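Local coordinates for methyltransferase domain-containing protein (Serratia marcescens, PDB 7CLU) that probably transfers a methyl group from S-adenosyl-L-methionine to an oxygen atom of a substrate in the prodigiosin biosynthetic pathway, at residues L27-Q32 with A41-R46. Sequence-based numbering, arbitrary orientation.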
ATOM      1  N   LEU A  27       2.577   1.873 -17.063  1.00 35.08           N
ATOM      2  CA  LEU A  27       2.053   2.394 -18.322  1.00 38.19           C
ATOM      3  C   LEU A  27       2.915   3.508 -18.902  1.00 38.75           C
ATOM      4  O   LEU A  27       2.656   3.938 -20.030  1.00 44.92           O
ATOM      5  CB  LEU A  27       0.617   2.896 -18.123  1.00 35.09           C
ATOM      6  CG  LEU A  27      -0.469   1.833 -17.935  1.00 39.26           C
ATOM      7  CD1 LEU A  27      -1.748   2.416 -17.346  1.00 33.48           C
ATOM      8  CD2 LEU A  27      -0.774   1.148 -19.254  1.00 42.36           C
ATOM      9  N   LYS A  28       3.940   3.963 -18.178  1.00 34.96           N
ATOM     10  CA  LYS A  28       4.729   5.128 -18.566  1.00 37.35           C
ATOM     11  C   LYS A  28       3.824   6.328 -18.838  1.00 39.53           C
ATOM     12  O   LYS A  28       4.021   7.084 -19.790  1.00 34.27           O
ATOM     13  CB  LYS A  28       5.618   4.814 -19.770  1.00 43.12           C
ATOM     14  CG  LYS A  28       6.694   3.783 -19.472  1.00 44.31           C
ATOM     15  CD  LYS A  28       7.266   3.194 -20.749  1.00 50.92           C
ATOM     16  CE  LYS A  28       8.469   2.297 -20.457  1.00 50.96           C
ATOM     17  NZ  LYS A  28       9.289   2.820 -19.329  1.00 43.09           N
ATOM     18  N   LEU A  29       2.819   6.499 -17.978  1.00 36.52           N
ATOM     19  CA  LEU A  29       1.797   7.511 -18.209  1.00 33.73           C
ATOM     20  C   LEU A  29       2.387   8.910 -18.158  1.00 34.87           C
ATOM     21  O   LEU A  29       2.068   9.759 -18.998  1.00 37.70           O
ATOM     22  CB  LEU A  29       0.678   7.353 -17.176  1.00 32.65           C
ATOM     23  CG  LEU A  29      -0.424   8.421 -17.123  1.00 33.12           C
ATOM     24  CD1 LEU A  29      -1.755   7.787 -16.713  1.00 31.38           C
ATOM     25  CD2 LEU A  29      -0.062   9.523 -16.170  1.00 28.40           C
ATOM     26  N   PHE A  30       3.244   9.176 -17.174  1.00 32.40           N
ATOM     27  CA  PHE A  30       3.813  10.504 -17.058  1.00 32.98           C
ATOM     28  C   PHE A  30       4.695  10.855 -18.248  1.00 36.62           C
ATOM     29  O   PHE A  30       4.930  12.039 -18.493  1.00 31.67           O
ATOM     30  CB  PHE A  30       4.587  10.623 -15.748  1.00 28.03           C
ATOM     31  CG  PHE A  30       3.815  10.137 -14.561  1.00 28.91           C
ATOM     32  CD1 PHE A  30       2.800  10.905 -14.017  1.00 28.37           C
ATOM     33  CD2 PHE A  30       4.097   8.902 -13.995  1.00 27.94           C
ATOM     34  CE1 PHE A  30       2.081  10.463 -12.926  1.00 25.55           C
ATOM     35  CE2 PHE A  30       3.382   8.447 -12.906  1.00 28.99           C
ATOM     36  CZ  PHE A  30       2.363   9.226 -12.366  1.00 26.33           C
ATOM     37  N   ASP A  31       5.163   9.857 -19.007  1.00 38.78           N
ATOM     38  CA  ASP A  31       5.954  10.152 -20.199  1.00 40.77           C
ATOM     39  C   ASP A  31       5.165  10.980 -21.208  1.00 39.24           C
ATOM     40  O   ASP A  31       5.736  11.839 -21.888  1.00 39.06           O
ATOM     41  CB  ASP A  31       6.427   8.852 -20.851  1.00 42.79           C
ATOM     42  CG  ASP A  31       7.566   8.180 -20.081  1.00 42.04           C
ATOM     43  OD1 ASP A  31       8.168   8.817 -19.184  1.00 37.17           O
ATOM     44  OD2 ASP A  31       7.858   7.007 -20.396  1.00 46.90           O
ATOM     45  N   GLN A  32       3.858  10.742 -21.310  1.00 37.63           N
ATOM     46  CA  GLN A  32       3.000  11.427 -22.276  1.00 40.73           C
ATOM     47  C   GLN A  32       2.832  12.906 -21.986  1.00 39.57           C
ATOM     48  O   GLN A  32       2.274  13.626 -22.826  1.00 37.12           O
ATOM     49  CB  GLN A  32       1.626  10.762 -22.314  1.00 40.84           C
ATOM     50  CG  GLN A  32       1.687   9.248 -22.380  1.00 42.89           C
ATOM     51  CD  GLN A  32       2.714   8.759 -23.392  1.00 47.73           C
ATOM     52  OE1 GLN A  32       2.692   9.163 -24.560  1.00 45.43           O
ATOM     53  NE2 GLN A  32       3.630   7.900 -22.944  1.00 41.90           N
ATOM     54  N   ALA A  41      -8.431  12.156 -23.074  1.00 28.67           N
ATOM     55  CA  ALA A  41      -8.669  11.377 -24.285  1.00 30.94           C
ATOM     56  C   ALA A  41      -7.394  11.225 -25.103  1.00 33.26           C
ATOM     57  O   ALA A  41      -7.151  10.165 -25.691  1.00 37.33           O
ATOM     58  CB  ALA A  41      -9.787  12.012 -25.119  1.00 31.89           C
ATOM     59  N   HIS A  42      -6.550  12.263 -25.126  1.00 34.33           N
ATOM     60  CA  HIS A  42      -5.314  12.218 -25.900  1.00 36.37           C
ATOM     61  C   HIS A  42      -4.202  11.473 -25.171  1.00 38.53           C
ATOM     62  O   HIS A  42      -3.377  10.809 -25.815  1.00 34.11           O
ATOM     63  CB  HIS A  42      -4.870  13.640 -26.245  1.00 40.71           C
ATOM     64  CG  HIS A  42      -5.763  14.312 -27.241  1.00 46.31           C
ATOM     65  ND1 HIS A  42      -6.951  14.917 -26.887  1.00 43.44           N
ATOM     66  CD2 HIS A  42      -5.657  14.447 -28.584  1.00 47.59           C
ATOM     67  CE1 HIS A  42      -7.532  15.408 -27.967  1.00 44.23           C
ATOM     68  NE2 HIS A  42      -6.767  15.135 -29.010  1.00 51.79           N
ATOM     69  N   ILE A  43      -4.152  11.574 -23.844  1.00 35.11           N
ATOM     70  CA  ILE A  43      -3.266  10.690 -23.093  1.00 36.51           C
ATOM     71  C   ILE A  43      -3.634   9.236 -23.364  1.00 34.01           C
ATOM     72  O   ILE A  43      -2.762   8.397 -23.623  1.00 38.97           O
ATOM     73  CB  ILE A  43      -3.315  11.018 -21.588  1.00 31.79           C
ATOM     74  CG1 ILE A  43      -2.865  12.447 -21.329  1.00 31.11           C
ATOM     75  CG2 ILE A  43      -2.479  10.006 -20.779  1.00 29.12           C
ATOM     76  CD1 ILE A  43      -3.075  12.889 -19.908  1.00 29.15           C
ATOM     77  N   ALA A  44      -4.931   8.919 -23.332  1.00 34.55           N
ATOM     78  CA  ALA A  44      -5.359   7.546 -23.592  1.00 33.31           C
ATOM     79  C   ALA A  44      -5.017   7.103 -25.011  1.00 40.33           C
ATOM     80  O   ALA A  44      -4.714   5.926 -25.238  1.00 42.62           O
ATOM     81  CB  ALA A  44      -6.858   7.405 -23.341  1.00 34.65           C
ATOM     82  N   ALA A  45      -5.069   8.022 -25.976  1.00 41.03           N
ATOM     83  CA  ALA A  45      -4.646   7.692 -27.332  1.00 42.50           C
ATOM     84  C   ALA A  45      -3.162   7.359 -27.369  1.00 39.94           C
ATOM     85  O   ALA A  45      -2.760   6.324 -27.912  1.00 45.05           O
ATOM     86  CB  ALA A  45      -4.961   8.858 -28.273  1.00 38.49           C
ATOM     87  N   ARG A  46      -2.334   8.219 -26.774  1.00 38.16           N
ATOM     88  CA  ARG A  46      -0.895   7.998 -26.801  1.00 42.94           C
ATOM     89  C   ARG A  46      -0.504   6.743 -26.031  1.00 40.51           C
ATOM     90  O   ARG A  46       0.507   6.115 -26.357  1.00 43.75           O
ATOM     91  CB  ARG A  46      -0.164   9.218 -26.244  1.00 42.09           C
ATOM     92  CG  ARG A  46      -0.405  10.511 -27.052  1.00 44.50           C
ATOM     93  CD  ARG A  46       0.480  11.644 -26.573  1.00 40.30           C
ATOM     94  NE  ARG A  46       1.850  11.180 -26.360  1.00 43.36           N
ATOM     95  CZ  ARG A  46       2.889  11.965 -26.091  1.00 43.34           C
ATOM     96  NH1 ARG A  46       4.088  11.427 -25.911  1.00 43.20           N
ATOM     97  NH2 ARG A  46       2.743  13.285 -26.015  1.00 47.12           N
TER
HETATM   98  O   HOH W   1       2.687   7.226 -26.453  1.00 47.10           O
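Gln32 meets Arg46 in a small, partly buried polar and apolar contact between the loop that follows helix 15-26 and the flank of helix 40-47, far from the cofactor-binding residues. The Arg46 chain reaches across to the loop, and its bend at chi3 (44°) turns the guanidinium over the backbone of Gln32, with Gln32 CA 3.8 Å above the centre of the group. Its plane stands almost upright to the Gln32 amide, 86° apart, and the two side chains run past each other in opposite directions. Arg46 NE gives Gln32 OE1 a weak hydrogen bond of 2.8 Å, well bent at 117°; Arg46 NH1 is 3.0 Å from the same Gln32 OE1. A water also donates to Gln32 OE1 at 2.7 Å; its approach to Arg46 O is too short to be a sound bond, and a bridge to the helix backbone is doubtful.

The other end of this amide is tied to its own segment. With CG beside the backbone N and a bend at chi2, the Gln32 side chain brings NE2 back to Lys28 O, to which it donates a nearly straight 3.3 Å bond, fixing the rotation of the amide with OE1 turned to the helix. Lys28 O accepts from Asp31 N on the opposite face of its plane. Lys28, the first residue after helix 15-26 to leave helical geometry, has positive phi and forms a Schellman motif; a 3-10 segment that includes Phe30 to Gln32 follows. Both segments belong to the dimerisation domain, a member of the helix-turn-helix clan.

Beneath the polar pair, Ile43 CG2 lies 4.4 Å from Gln32 CB and 4.5 Å from Leu29 CG. Leu29 is buried, also resting on Leu47 and on Leu57, Leu58 and Leu61 of helix 51-63.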